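Sucrose 6(F)-phosphate phosphorylase (Thermoanaerobacterium thermosaccharolyticum DSM 571, PDB 6S9V) is a phosphorylase by name, with an alpha-amylase-type catalytic domain built on a TIM barrel. Local coordinates at residues P57-G62 and E73-F78; G32-L37 and Y82-M87; I93-M98 and F203-V208; V196-S201 and A243-E248. All coordinates share one frame; numbering follows the deposited sequence.

Interaction 1: residues P57-G62 and E73-F78; sequences PFPSSG and EIEPKF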
loop_
_atom_site.group_PDB
_atom_site.type_symbol
_atom_site.label_atom_id
_atom_site.label_comp_id
_atom_site.label_asym_id
_atom_site.label_seq_id
_atom_site.Cartn_x
_atom_site.Cartn_y
_atom_site.Cartn_z
ATOM N N PRO A 57 6.168 -2.735 11.924
ATOM C CA PRO A 57 6.645 -2.361 13.265
ATOM C C PRO A 57 7.653 -3.326 13.881
ATOM O O PRO A 57 7.893 -3.232 15.088
ATOM C CB PRO A 57 5.342 -2.378 14.074
ATOM C CG PRO A 57 4.602 -3.566 13.482
ATOM C CD PRO A 57 4.940 -3.552 11.997
ATOM N N PHE A 58 8.220 -4.246 13.106
ATOM C CA PHE A 58 9.173 -5.214 13.630
ATOM C C PHE A 58 10.579 -4.633 13.604
ATOM O O PHE A 58 10.861 -3.701 12.844
ATOM C CB PHE A 58 9.080 -6.501 12.812
ATOM C CG PHE A 58 7.674 -6.821 12.406
ATOM C CD1 PHE A 58 6.762 -7.271 13.340
ATOM C CD2 PHE A 58 7.246 -6.616 11.107
ATOM C CE1 PHE A 58 5.460 -7.534 12.978
ATOM C CE2 PHE A 58 5.945 -6.887 10.740
ATOM C CZ PHE A 58 5.050 -7.327 11.681
ATOM N N PRO A 59 11.484 -5.143 14.440
ATOM C CA PRO A 59 12.885 -4.707 14.355
ATOM C C PRO A 59 13.381 -4.863 12.930
ATOM O O PRO A 59 13.172 -5.898 12.297
ATOM C CB PRO A 59 13.624 -5.641 15.318
ATOM C CG PRO A 59 12.573 -6.222 16.195
ATOM C CD PRO A 59 11.315 -6.272 15.377
ATOM N N SER A 60 14.025 -3.817 12.417
ATOM C CA SER A 60 14.374 -3.755 11.006
ATOM C C SER A 60 15.718 -3.067 10.840
ATOM O O SER A 60 16.057 -2.145 11.587
ATOM C CB SER A 60 13.289 -3.020 10.216
ATOM O OG SER A 60 13.654 -2.791 8.870
ATOM N N SER A 61 16.472 -3.499 9.832
ATOM C CA SER A 61 17.805 -2.951 9.608
ATOM C C SER A 61 17.878 -1.960 8.446
ATOM O O SER A 61 18.986 -1.583 8.036
ATOM C CB SER A 61 18.807 -4.082 9.378
ATOM O OG SER A 61 18.601 -4.718 8.135
ATOM N N GLY A 62 16.744 -1.518 7.917
ATOM C CA GLY A 62 16.745 -0.522 6.861
ATOM C C GLY A 62 15.382 -0.398 6.223
ATOM O O GLY A 62 14.452 -1.147 6.530
ATOM N N GLU A 73 8.800 -10.277 17.767
ATOM C CA GLU A 73 8.619 -9.156 18.673
ATOM C C GLU A 73 8.367 -7.900 17.857
ATOM O O GLU A 73 8.749 -7.799 16.685
ATOM C CB GLU A 73 9.825 -8.938 19.599
ATOM C CG GLU A 73 11.079 -8.535 18.876
ATOM C CD GLU A 73 12.162 -7.976 19.791
ATOM O OE1 GLU A 73 12.102 -8.179 21.029
ATOM O OE2 GLU A 73 13.087 -7.336 19.252
ATOM N N ILE A 74 7.722 -6.946 18.501
ATOM C CA ILE A 74 7.608 -5.596 17.966
ATOM C C ILE A 74 8.883 -4.838 18.315
ATOM O O ILE A 74 9.480 -5.048 19.377
ATOM C CB ILE A 74 6.353 -4.905 18.537
ATOM C CG1 ILE A 74 5.085 -5.652 18.091
ATOM C CG2 ILE A 74 6.325 -3.432 18.141
ATOM C CD1 ILE A 74 4.927 -5.806 16.591
ATOM N N GLU A 75 9.320 -3.969 17.409
ATOM C CA GLU A 75 10.460 -3.098 17.675
ATOM C C GLU A 75 10.252 -2.377 19.008
ATOM O O GLU A 75 9.272 -1.637 19.154
ATOM C CB GLU A 75 10.621 -2.105 16.527
ATOM C CG GLU A 75 11.490 -0.880 16.826
ATOM C CD GLU A 75 12.842 -1.239 17.391
ATOM O OE1 GLU A 75 13.449 -2.222 16.919
ATOM O OE2 GLU A 75 13.296 -0.528 18.310
ATOM N N PRO A 76 11.135 -2.578 20.004
ATOM C CA PRO A 76 10.855 -2.012 21.338
ATOM C C PRO A 76 10.756 -0.497 21.377
ATOM O O PRO A 76 10.061 0.035 22.253
ATOM C CB PRO A 76 12.022 -2.542 22.191
ATOM C CG PRO A 76 12.404 -3.828 21.518
ATOM C CD PRO A 76 12.210 -3.588 20.047
ATOM N N LYS A 77 11.391 0.223 20.445
ATOM C CA LYS A 77 11.162 1.663 20.359
ATOM C C LYS A 77 9.689 1.982 20.136
ATOM O O LYS A 77 9.211 3.051 20.535
ATOM C CB LYS A 77 11.978 2.266 19.212
ATOM C CG LYS A 77 13.447 2.530 19.495
ATOM C CD LYS A 77 14.192 2.891 18.205
ATOM C CE LYS A 77 13.799 4.256 17.657
ATOM N NZ LYS A 77 14.297 5.373 18.499
ATOM N N PHE A 78 8.957 1.074 19.495
ATOM C CA PHE A 78 7.561 1.311 19.157
ATOM C C PHE A 78 6.592 0.713 20.164
ATOM O O PHE A 78 5.511 1.277 20.368
ATOM C CB PHE A 78 7.259 0.748 17.764
ATOM C CG PHE A 78 8.167 1.283 16.683
ATOM C CD1 PHE A 78 8.749 2.530 16.802
ATOM C CD2 PHE A 78 8.436 0.535 15.544
ATOM C CE1 PHE A 78 9.589 3.022 15.813
ATOM C CE2 PHE A 78 9.275 1.027 14.555
ATOM C CZ PHE A 78 9.848 2.272 14.695
#
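The carbonyl O of Pro57 accepts the N-H of Glu75 in a hydrogen bond of 2.8 Å. The bond is fairly straight, with 161° at the hydrogen. Carbon atoms close in around the same oxygen. Glu75 CB comes within 3.3 Å of Pro57 O, and the Phe78 ring offers its edge through CD2. Ile74 CG2, anti to its own backbone N, also rests on Pro57 O, at 3.4 Å. At its other end Ile74 meets two side chains. Ile74 CD1 lies 3.8 Å from Pro57 CG and also touches Phe58 CD1. The Phe58 ring has Pro57 CD over one face, toward the rim, and Glu73 O in plane at its edge. Both segments belong to the long loop between strand 51-54 and helix 81-88 of the TIM barrel. Here the loop folds back on itself. Pro59 packs against two glutamates. Pro59 CG approaches Glu73 OE2 to 3.3 Å, and Pro59 CB lies 3.8 Å from Glu75 OE1. Glu75 OE2 accepts from Lys77 N at 3.0 Å, met from above the carboxylate plane. Glu75 CG lies over one face of the Phe78 ring. A bound hexaethylene glycol, probably from the crystallisation liquor, sits beside the Glu75 side chain.

Interaction 2: residues G32-L37 and Y82-M87; sequences GNLKTL and YDIKKM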
loop_
_atom_site.group_PDB
_atom_site.type_symbol
_atom_site.label_atom_id
_atom_site.label_comp_id
_atom_site.label_asym_id
_atom_site.label_seq_id
_atom_site.Cartn_x
_atom_site.Cartn_y
_atom_site.Cartn_z
ATOM N N GLY A 32 5.072 9.012 18.082
ATOM C CA GLY A 32 6.369 8.407 18.319
ATOM C C GLY A 32 6.356 6.910 18.553
ATOM O O GLY A 32 7.395 6.262 18.367
ATOM N N ASN A 33 5.229 6.328 18.958
ATOM C CA ASN A 33 5.203 4.895 19.231
ATOM C C ASN A 33 3.753 4.413 19.239
ATOM O O ASN A 33 2.812 5.193 19.060
ATOM C CB ASN A 33 5.915 4.585 20.558
ATOM C CG ASN A 33 5.355 5.377 21.726
ATOM O OD1 ASN A 33 4.170 5.302 22.029
ATOM N ND2 ASN A 33 6.215 6.134 22.393
ATOM N N LEU A 34 3.583 3.105 19.462
ATOM C CA LEU A 34 2.257 2.509 19.385
ATOM C C LEU A 34 1.367 2.962 20.533
ATOM O O LEU A 34 0.138 2.999 20.388
ATOM C CB LEU A 34 2.361 0.985 19.376
ATOM C CG LEU A 34 2.989 0.366 18.133
ATOM C CD1 LEU A 34 3.169 -1.139 18.300
ATOM C CD2 LEU A 34 2.167 0.671 16.887
ATOM N N LYS A 35 1.957 3.304 21.679
ATOM C CA LYS A 35 1.154 3.764 22.805
ATOM C C LYS A 35 0.571 5.145 22.525
ATOM O O LYS A 35 -0.612 5.389 22.790
ATOM C CB LYS A 35 2.006 3.766 24.071
ATOM C CG LYS A 35 2.387 2.357 24.499
ATOM C CD LYS A 35 3.307 2.345 25.702
ATOM C CE LYS A 35 3.500 0.926 26.222
ATOM N NZ LYS A 35 2.247 0.334 26.768
ATOM N N THR A 36 1.376 6.059 21.971
ATOM C CA THR A 36 0.832 7.354 21.573
ATOM C C THR A 36 -0.133 7.213 20.395
ATOM O O THR A 36 -1.114 7.960 20.305
ATOM C CB THR A 36 1.953 8.341 21.227
ATOM O OG1 THR A 36 2.589 7.960 19.995
ATOM C CG2 THR A 36 2.999 8.408 22.348
ATOM N N LEU A 37 0.120 6.267 19.486
ATOM C CA LEU A 37 -0.842 6.002 18.418
ATOM C C LEU A 37 -2.190 5.585 19.002
ATOM O O LEU A 37 -3.244 6.096 18.600
ATOM C CB LEU A 37 -0.295 4.935 17.467
ATOM C CG LEU A 37 -1.260 4.413 16.401
ATOM C CD1 LEU A 37 -1.803 5.553 15.551
ATOM C CD2 LEU A 37 -0.588 3.373 15.509
ATOM N N TYR A 82 1.616 -6.803 22.575
ATOM C CA TYR A 82 0.384 -6.557 23.329
ATOM C C TYR A 82 -0.228 -5.199 23.002
ATOM O O TYR A 82 -1.447 -5.027 23.125
ATOM C CB TYR A 82 0.659 -6.710 24.817
ATOM C CG TYR A 82 1.031 -8.132 25.130
ATOM C CD1 TYR A 82 0.051 -9.100 25.300
ATOM C CD2 TYR A 82 2.360 -8.525 25.198
ATOM C CE1 TYR A 82 0.383 -10.410 25.563
ATOM C CE2 TYR A 82 2.702 -9.832 25.460
ATOM C CZ TYR A 82 1.710 -10.771 25.640
ATOM O OH TYR A 82 2.047 -12.077 25.902
ATOM N N ASP A 83 0.586 -4.222 22.595
ATOM C CA ASP A 83 0.031 -2.971 22.079
ATOM C C ASP A 83 -0.804 -3.218 20.827
ATOM O O ASP A 83 -1.845 -2.572 20.623
ATOM C CB ASP A 83 1.158 -1.980 21.783
ATOM C CG ASP A 83 1.902 -1.548 23.037
ATOM O OD1 ASP A 83 1.262 -1.441 24.107
ATOM O OD2 ASP A 83 3.126 -1.338 22.956
ATOM N N ILE A 84 -0.349 -4.130 19.961
ATOM C CA ILE A 84 -1.108 -4.488 18.762
ATOM C C ILE A 84 -2.393 -5.214 19.145
ATOM O O ILE A 84 -3.474 -4.954 18.598
ATOM C CB ILE A 84 -0.243 -5.357 17.829
ATOM C CG1 ILE A 84 1.054 -4.642 17.448
ATOM C CG2 ILE A 84 -1.023 -5.765 16.578
ATOM C CD1 ILE A 84 0.890 -3.547 16.466
ATOM N N LYS A 85 -2.280 -6.175 20.058
ATOM C CA LYS A 85 -3.443 -6.929 20.507
ATOM C C LYS A 85 -4.509 -6.000 21.070
ATOM O O LYS A 85 -5.701 -6.172 20.793
ATOM C CB LYS A 85 -3.016 -7.953 21.551
ATOM C CG LYS A 85 -4.124 -8.886 22.025
ATOM C CD LYS A 85 -3.597 -9.812 23.108
ATOM C CE LYS A 85 -4.614 -10.865 23.511
ATOM N NZ LYS A 85 -4.048 -11.783 24.540
ATOM N N LYS A 86 -4.094 -5.004 21.858
ATOM C CA LYS A 86 -5.051 -4.067 22.431
ATOM C C LYS A 86 -5.722 -3.245 21.342
ATOM O O LYS A 86 -6.941 -3.041 21.376
ATOM C CB LYS A 86 -4.345 -3.160 23.442
ATOM C CG LYS A 86 -5.217 -2.062 24.023
ATOM C CD LYS A 86 -4.520 -1.357 25.179
ATOM C CE LYS A 86 -5.263 -0.096 25.592
ATOM N NZ LYS A 86 -4.683 0.523 26.815
ATOM N N MET A 87 -4.952 -2.799 20.352
ATOM C CA MET A 87 -5.536 -2.060 19.238
ATOM C C MET A 87 -6.508 -2.938 18.456
ATOM O O MET A 87 -7.551 -2.464 17.991
ATOM C CB MET A 87 -4.426 -1.530 18.325
ATOM C CG MET A 87 -4.884 -0.484 17.302
ATOM S SD MET A 87 -3.554 0.120 16.211
ATOM C CE MET A 87 -2.423 0.695 17.468
#
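Lys35 and Asp83 both start with CG anti to the carbonyl carbon, beside the backbone N. The Lys35 chain then runs extended and bends only at chi4 (-66°), which brings NZ to the Asp83 carboxylate. The two side chains cross at about a right angle. Lys35 NZ lies 3.3 Å from Asp83 OD1, a salt bridge whose hydrogen bond is weak. The CG and CE carbons of Lys35 also lie against the carboxylate. The other oxygen, OD2, takes the backbone N-H of Thr80, just before helix 81-88. Toward the barrel the contact is apolar. Leu34 CB meets Asp83 CB at 4.0 Å, and Leu34 CD1 meets Ile84 CD1 at 3.8 Å. Met87 bends at chi3 (-56°) and presents its CE to Leu37, 3.8 Å from CD2. Leu37 and Met87 also cross at about a right angle. The segments are the N-cap and first turn of helix 34-44 and most of helix 81-88, two neighbouring helices on the outside of the TIM barrel. Leu34, Ile84 and Met87 all reach Ile54 of barrel strand 51-54. Asn33 is the N-cap of helix 34-44, and its OD1 accepts Thr36 N at 2.9 Å. Lys35 is exposed, while Asp83 is buried and its carboxylate has both a lysine and a backbone N-H as partners. Both would be expected to stabilise its negative charge, with the backbone bond probably the firmer hold.

Interaction 3: residues I93-M98 and F203-V208; sequences ILLDLM and FGVKIV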
loop_
_atom_site.group_PDB
_atom_site.type_symbol
_atom_site.label_atom_id
_atom_site.label_comp_id
_atom_site.label_asym_id
_atom_site.label_seq_id
_atom_site.Cartn_x
_atom_site.Cartn_y
_atom_site.Cartn_z
ATOM N N ILE A 93 -6.789 -4.870 12.384
ATOM C CA ILE A 93 -5.364 -4.607 12.200
ATOM C C ILE A 93 -4.886 -5.252 10.907
ATOM O O ILE A 93 -5.138 -6.433 10.652
ATOM C CB ILE A 93 -4.545 -5.113 13.399
ATOM C CG1 ILE A 93 -5.043 -4.475 14.696
ATOM C CG2 ILE A 93 -3.075 -4.805 13.192
ATOM C CD1 ILE A 93 -5.038 -2.968 14.699
ATOM N N LEU A 94 -4.199 -4.467 10.085
ATOM C CA LEU A 94 -3.544 -4.931 8.873
ATOM C C LEU A 94 -2.041 -4.770 9.061
ATOM O O LEU A 94 -1.570 -3.669 9.355
ATOM C CB LEU A 94 -4.049 -4.117 7.685
ATOM C CG LEU A 94 -3.895 -4.633 6.268
ATOM C CD1 LEU A 94 -4.816 -3.822 5.348
ATOM C CD2 LEU A 94 -2.462 -4.540 5.835
ATOM N N LEU A 95 -1.295 -5.863 8.901
ATOM C CA LEU A 95 0.158 -5.833 8.994
ATOM C C LEU A 95 0.793 -6.379 7.723
ATOM O O LEU A 95 0.164 -7.112 6.960
ATOM C CB LEU A 95 0.665 -6.652 10.184
ATOM C CG LEU A 95 0.341 -6.175 11.594
ATOM C CD1 LEU A 95 1.002 -7.118 12.606
ATOM C CD2 LEU A 95 0.804 -4.736 11.812
ATOM N N ASP A 96 2.065 -6.031 7.529
ATOM C CA ASP A 96 2.838 -6.475 6.378
ATOM C C ASP A 96 3.562 -7.784 6.652
ATOM O O ASP A 96 4.166 -7.966 7.716
ATOM C CB ASP A 96 3.908 -5.443 6.002
ATOM C CG ASP A 96 3.331 -4.166 5.471
ATOM O OD1 ASP A 96 2.942 -3.290 6.272
ATOM O OD2 ASP A 96 3.292 -4.040 4.237
ATOM N N LEU A 97 3.559 -8.662 5.652
ATOM C CA LEU A 97 4.443 -9.818 5.593
ATOM C C LEU A 97 5.388 -9.606 4.417
ATOM O O LEU A 97 4.940 -9.456 3.274
ATOM C CB LEU A 97 3.646 -11.114 5.430
ATOM C CG LEU A 97 4.466 -12.394 5.279
ATOM C CD1 LEU A 97 5.376 -12.573 6.498
ATOM C CD2 LEU A 97 3.551 -13.592 5.096
ATOM N N MET A 98 6.685 -9.547 4.699
ATOM C CA MET A 98 7.681 -9.341 3.645
ATOM C C MET A 98 8.003 -10.702 3.036
ATOM O O MET A 98 9.022 -11.340 3.324
ATOM C CB MET A 98 8.911 -8.637 4.198
ATOM C CG MET A 98 8.804 -7.092 4.163
ATOM S SD MET A 98 7.346 -6.343 4.964
ATOM C CE MET A 98 7.713 -6.624 6.702
ATOM N N PHE A 203 -2.140 -12.452 17.943
ATOM C CA PHE A 203 -2.334 -11.113 18.489
ATOM C C PHE A 203 -3.442 -10.338 17.783
ATOM O O PHE A 203 -3.485 -9.107 17.870
ATOM C CB PHE A 203 -1.008 -10.355 18.461
ATOM C CG PHE A 203 0.043 -10.975 19.340
ATOM C CD1 PHE A 203 -0.045 -10.868 20.717
ATOM C CD2 PHE A 203 1.106 -11.673 18.793
ATOM C CE1 PHE A 203 0.909 -11.450 21.542
ATOM C CE2 PHE A 203 2.069 -12.252 19.606
ATOM C CZ PHE A 203 1.970 -12.139 20.982
ATOM N N GLY A 204 -4.344 -11.032 17.090
ATOM C CA GLY A 204 -5.558 -10.414 16.598
ATOM C C GLY A 204 -5.509 -9.837 15.203
ATOM O O GLY A 204 -6.493 -9.226 14.777
ATOM N N VAL A 205 -4.421 -10.064 14.460
ATOM C CA VAL A 205 -4.274 -9.502 13.120
ATOM C C VAL A 205 -5.162 -10.262 12.148
ATOM O O VAL A 205 -5.137 -11.498 12.098
ATOM C CB VAL A 205 -2.802 -9.560 12.680
ATOM C CG1 VAL A 205 -2.646 -9.064 11.245
ATOM C CG2 VAL A 205 -1.947 -8.754 13.623
ATOM N N LYS A 206 -5.957 -9.523 11.363
ATOM C CA LYS A 206 -6.957 -10.123 10.497
ATOM C C LYS A 206 -6.665 -9.994 9.009
ATOM O O LYS A 206 -7.184 -10.792 8.224
ATOM C CB LYS A 206 -8.312 -9.432 10.733
ATOM C CG LYS A 206 -9.052 -9.787 12.000
ATOM C CD LYS A 206 -10.497 -9.305 11.886
ATOM C CE LYS A 206 -11.249 -9.416 13.200
ATOM N NZ LYS A 206 -11.178 -10.778 13.786
ATOM N N ILE A 207 -5.838 -9.038 8.607
ATOM C CA ILE A 207 -5.493 -8.822 7.212
ATOM C C ILE A 207 -3.984 -8.685 7.102
ATOM O O ILE A 207 -3.354 -8.002 7.915
ATOM C CB ILE A 207 -6.201 -7.576 6.638
ATOM C CG1 ILE A 207 -7.697 -7.621 6.962
ATOM C CG2 ILE A 207 -5.968 -7.480 5.146
ATOM C CD1 ILE A 207 -8.438 -6.353 6.575
ATOM N N VAL A 208 -3.404 -9.327 6.096
ATOM C CA VAL A 208 -1.957 -9.301 5.915
ATOM C C VAL A 208 -1.658 -8.831 4.502
ATOM O O VAL A 208 -2.125 -9.431 3.524
ATOM C CB VAL A 208 -1.305 -10.664 6.186
ATOM C CG1 VAL A 208 0.146 -10.670 5.719
ATOM C CG2 VAL A 208 -1.361 -10.973 7.676
HETATM O O HOH W 1 -7.742 -7.110 13.879
#
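Every side-chain atom of Leu94 comes near Ile207, and the two side chains cross obliquely. Leu94 CB lies 4.0 Å from Ile207 O. Leu94 CG, anti to the backbone N (chi1 -161°), packs on Ile207 CG2 at 3.7 Å and also touches Ile207 CB. One tip, Leu94 CD1, stays against Ile207 CG2 at 3.8 Å. The other, Leu94 CD2, lies 4.1 Å from Ile207 O. Ile207 O also accepts the N-H of Leu95 at 3.1 Å, and the CA-H of Leu94 points at it. Strands 92-97 and 207-210 are adjacent parallel strands of the eight-stranded TIM barrel, with Leu94 paired to Ile207 and Leu95 to Val208. At Ile93, the carbonyl O is shared by two N-H groups. Lys206 N bonds to Ile93 O at 3.3 Å, and Ile207 N adds a weak bond. Leu95 and Val208 point to the other face of the sheet, toward the surrounding helices. Leu95 CD1 packs tightly on Val205 CG2 at 3.5 Å, the two side chains crossing at about a right angle. Farther along, Leu97 CB touches Val208 CG1. Trp81 of helix 81-88 packs on Leu95, and Phe200 of helix 187-202 on Val205 and Val208. Asp96 points away from segment 203-208, forming a salt bridge with Arg209 and a hydrogen bond with His53. A water accepts from Ile93 N and donates to Gly204 O at 2.6 Å. Gly204, with positive phi, is the C-prime residue of the Schellman motif that ends helix 187-202.

Interaction 4: residues V196-S201 and A243-E248; sequences VFKTFS and ASYGIE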
loop_
_atom_site.group_PDB
_atom_site.type_symbol
_atom_site.label_atom_id
_atom_site.label_comp_id
_atom_site.label_asym_id
_atom_site.label_seq_id
_atom_site.Cartn_x
_atom_site.Cartn_y
_atom_site.Cartn_z
ATOM N N VAL A 196 4.909 -16.838 10.963
ATOM C CA VAL A 196 4.506 -15.441 11.068
ATOM C C VAL A 196 2.986 -15.325 11.075
ATOM O O VAL A 196 2.418 -14.585 11.883
ATOM C CB VAL A 196 5.132 -14.605 9.938
ATOM C CG1 VAL A 196 4.706 -13.139 10.075
ATOM C CG2 VAL A 196 6.646 -14.727 9.968
ATOM N N PHE A 197 2.300 -16.060 10.188
ATOM C CA PHE A 197 0.837 -16.095 10.222
ATOM C C PHE A 197 0.331 -16.484 11.609
ATOM O O PHE A 197 -0.622 -15.886 12.131
ATOM C CB PHE A 197 0.295 -17.076 9.174
ATOM C CG PHE A 197 0.354 -16.571 7.749
ATOM C CD1 PHE A 197 0.135 -15.239 7.444
ATOM C CD2 PHE A 197 0.608 -17.453 6.709
ATOM C CE1 PHE A 197 0.187 -14.789 6.126
ATOM C CE2 PHE A 197 0.660 -17.014 5.395
ATOM C CZ PHE A 197 0.443 -15.685 5.103
ATOM N N LYS A 198 0.942 -17.504 12.211
ATOM C CA LYS A 198 0.533 -17.937 13.544
ATOM C C LYS A 198 0.742 -16.839 14.577
ATOM O O LYS A 198 -0.127 -16.594 15.424
ATOM C CB LYS A 198 1.320 -19.190 13.923
ATOM C CG LYS A 198 0.960 -19.788 15.255
ATOM C CD LYS A 198 1.518 -21.197 15.374
ATOM C CE LYS A 198 1.030 -21.882 16.638
ATOM N NZ LYS A 198 1.804 -21.407 17.820
ATOM N N THR A 199 1.894 -16.172 14.527
ATOM C CA THR A 199 2.168 -15.064 15.438
ATOM C C THR A 199 1.166 -13.933 15.242
ATOM O O THR A 199 0.567 -13.442 16.209
ATOM C CB THR A 199 3.598 -14.575 15.219
ATOM O OG1 THR A 199 4.509 -15.642 15.523
ATOM C CG2 THR A 199 3.903 -13.365 16.098
ATOM N N PHE A 200 0.965 -13.515 13.988
ATOM C CA PHE A 200 0.001 -12.461 13.689
ATOM C C PHE A 200 -1.377 -12.822 14.227
ATOM O O PHE A 200 -2.029 -12.019 14.900
ATOM C CB PHE A 200 -0.088 -12.224 12.177
ATOM C CG PHE A 200 1.085 -11.447 11.581
ATOM C CD1 PHE A 200 2.206 -11.157 12.329
ATOM C CD2 PHE A 200 1.041 -11.009 10.260
ATOM C CE1 PHE A 200 3.256 -10.455 11.780
ATOM C CE2 PHE A 200 2.101 -10.288 9.704
ATOM C CZ PHE A 200 3.200 -10.015 10.464
ATOM N N SER A 201 -1.844 -14.031 13.913
ATOM C CA SER A 201 -3.171 -14.454 14.345
ATOM C C SER A 201 -3.278 -14.462 15.862
ATOM O O SER A 201 -4.343 -14.167 16.421
ATOM C CB SER A 201 -3.473 -15.845 13.785
ATOM O OG SER A 201 -4.721 -16.312 14.245
ATOM N N ALA A 243 -5.753 -18.424 5.493
ATOM C CA ALA A 243 -7.138 -18.654 5.893
ATOM C C ALA A 243 -7.224 -19.600 7.085
ATOM O O ALA A 243 -8.139 -19.478 7.906
ATOM C CB ALA A 243 -7.946 -19.208 4.715
ATOM N N SER A 244 -6.279 -20.537 7.207
ATOM C CA SER A 244 -6.279 -21.454 8.343
ATOM C C SER A 244 -6.140 -20.717 9.669
ATOM O O SER A 244 -6.578 -21.225 10.707
ATOM C CB SER A 244 -5.141 -22.466 8.202
ATOM O OG SER A 244 -5.381 -23.350 7.124
ATOM N N TYR A 245 -5.511 -19.539 9.660
ATOM C CA TYR A 245 -5.347 -18.714 10.851
ATOM C C TYR A 245 -6.310 -17.531 10.891
ATOM O O TYR A 245 -6.096 -16.604 11.675
ATOM C CB TYR A 245 -3.906 -18.197 10.957
ATOM C CG TYR A 245 -2.869 -19.286 11.133
ATOM C CD1 TYR A 245 -2.612 -19.831 12.382
ATOM C CD2 TYR A 245 -2.134 -19.750 10.057
ATOM C CE1 TYR A 245 -1.669 -20.824 12.550
ATOM C CE2 TYR A 245 -1.186 -20.738 10.212
ATOM C CZ TYR A 245 -0.955 -21.271 11.458
ATOM O OH TYR A 245 -0.010 -22.264 11.612
ATOM N N GLY A 246 -7.346 -17.531 10.054
ATOM C CA GLY A 246 -8.311 -16.448 10.056
ATOM C C GLY A 246 -7.858 -15.172 9.390
ATOM O O GLY A 246 -8.376 -14.097 9.716
ATOM N N ILE A 247 -6.897 -15.245 8.476
ATOM C CA ILE A 247 -6.290 -14.058 7.877
ATOM C C ILE A 247 -6.660 -13.980 6.399
ATOM O O ILE A 247 -6.572 -14.979 5.675
ATOM C CB ILE A 247 -4.762 -14.072 8.063
ATOM C CG1 ILE A 247 -4.420 -13.994 9.551
ATOM C CG2 ILE A 247 -4.124 -12.912 7.314
ATOM C CD1 ILE A 247 -2.937 -14.137 9.862
ATOM N N GLU A 248 -7.055 -12.790 5.952
ATOM C CA GLU A 248 -7.229 -12.500 4.532
ATOM C C GLU A 248 -5.963 -11.821 4.010
ATOM O O GLU A 248 -5.332 -11.048 4.733
ATOM C CB GLU A 248 -8.429 -11.585 4.292
ATOM C CG GLU A 248 -9.784 -12.153 4.709
ATOM C CD GLU A 248 -10.490 -12.922 3.595
ATOM O OE1 GLU A 248 -9.925 -13.044 2.483
ATOM O OE2 GLU A 248 -11.619 -13.401 3.843
#
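Ser201 and Tyr245 bring the two backbones nearest, with 5.9 Å between their CA atoms. Residues 196-201 are the last turns of helix 187-202. Segment 243-248 leaves helix 230-244 through a Schellman motif, with Gly246 at C-prime in positive phi. Gly246 N bonds to Ala243 O, and Ile247 N to Ala242 O. Ser201 OG is anti to its backbone N (chi1 177°) and donates to Tyr245 O at 2.9 Å. The C=O...OG angle is 136°. The contact joins two neighbouring helices on the outside of the TIM barrel, where the chain leaves the second helix for strand 248-251. The Tyr245 ring lies against the first helix, with Phe197 C and Lys198 CA over one face, toward the rim. Phe197 CB touches Tyr245 CD2 at 3.7 Å. Lys198 CB comes equally close to Tyr245 CE1. Ser201 CB packs on Tyr245 CB. Ile247 reaches inward with CD1, which rests 3.7 Å from Phe197 O and 4.1 Å from Phe197 CD1. The same methyl meets Phe200 CB. Phe197 and Ile247 both continue onto Val208 of barrel strand 207-210.

How the interactions relate
All four lie in the TIM-barrel domain, in its loops, outer helices and sheet. Interactions 1 and 2 come first along the chain, with interaction 1 between the two segments of interaction 2. Their centres are 13 Å apart, and they touch through Phe78 O and Leu34 N. Interaction 3 follows, pairing the third and fourth barrel strands. Helix 81-88 of interaction 2 leads into strand 92-97, and Met87 packs on Ile93. Interactions 3 and 4 alternate along the chain, with centres 8 Å apart; probable backbone hydrogen bonds from Val208 and Lys206 to Glu248 add the next strand. Phe58 of interaction 1 meets Phe200 of interaction 4. Together they span the barrel from its second to its fifth strand.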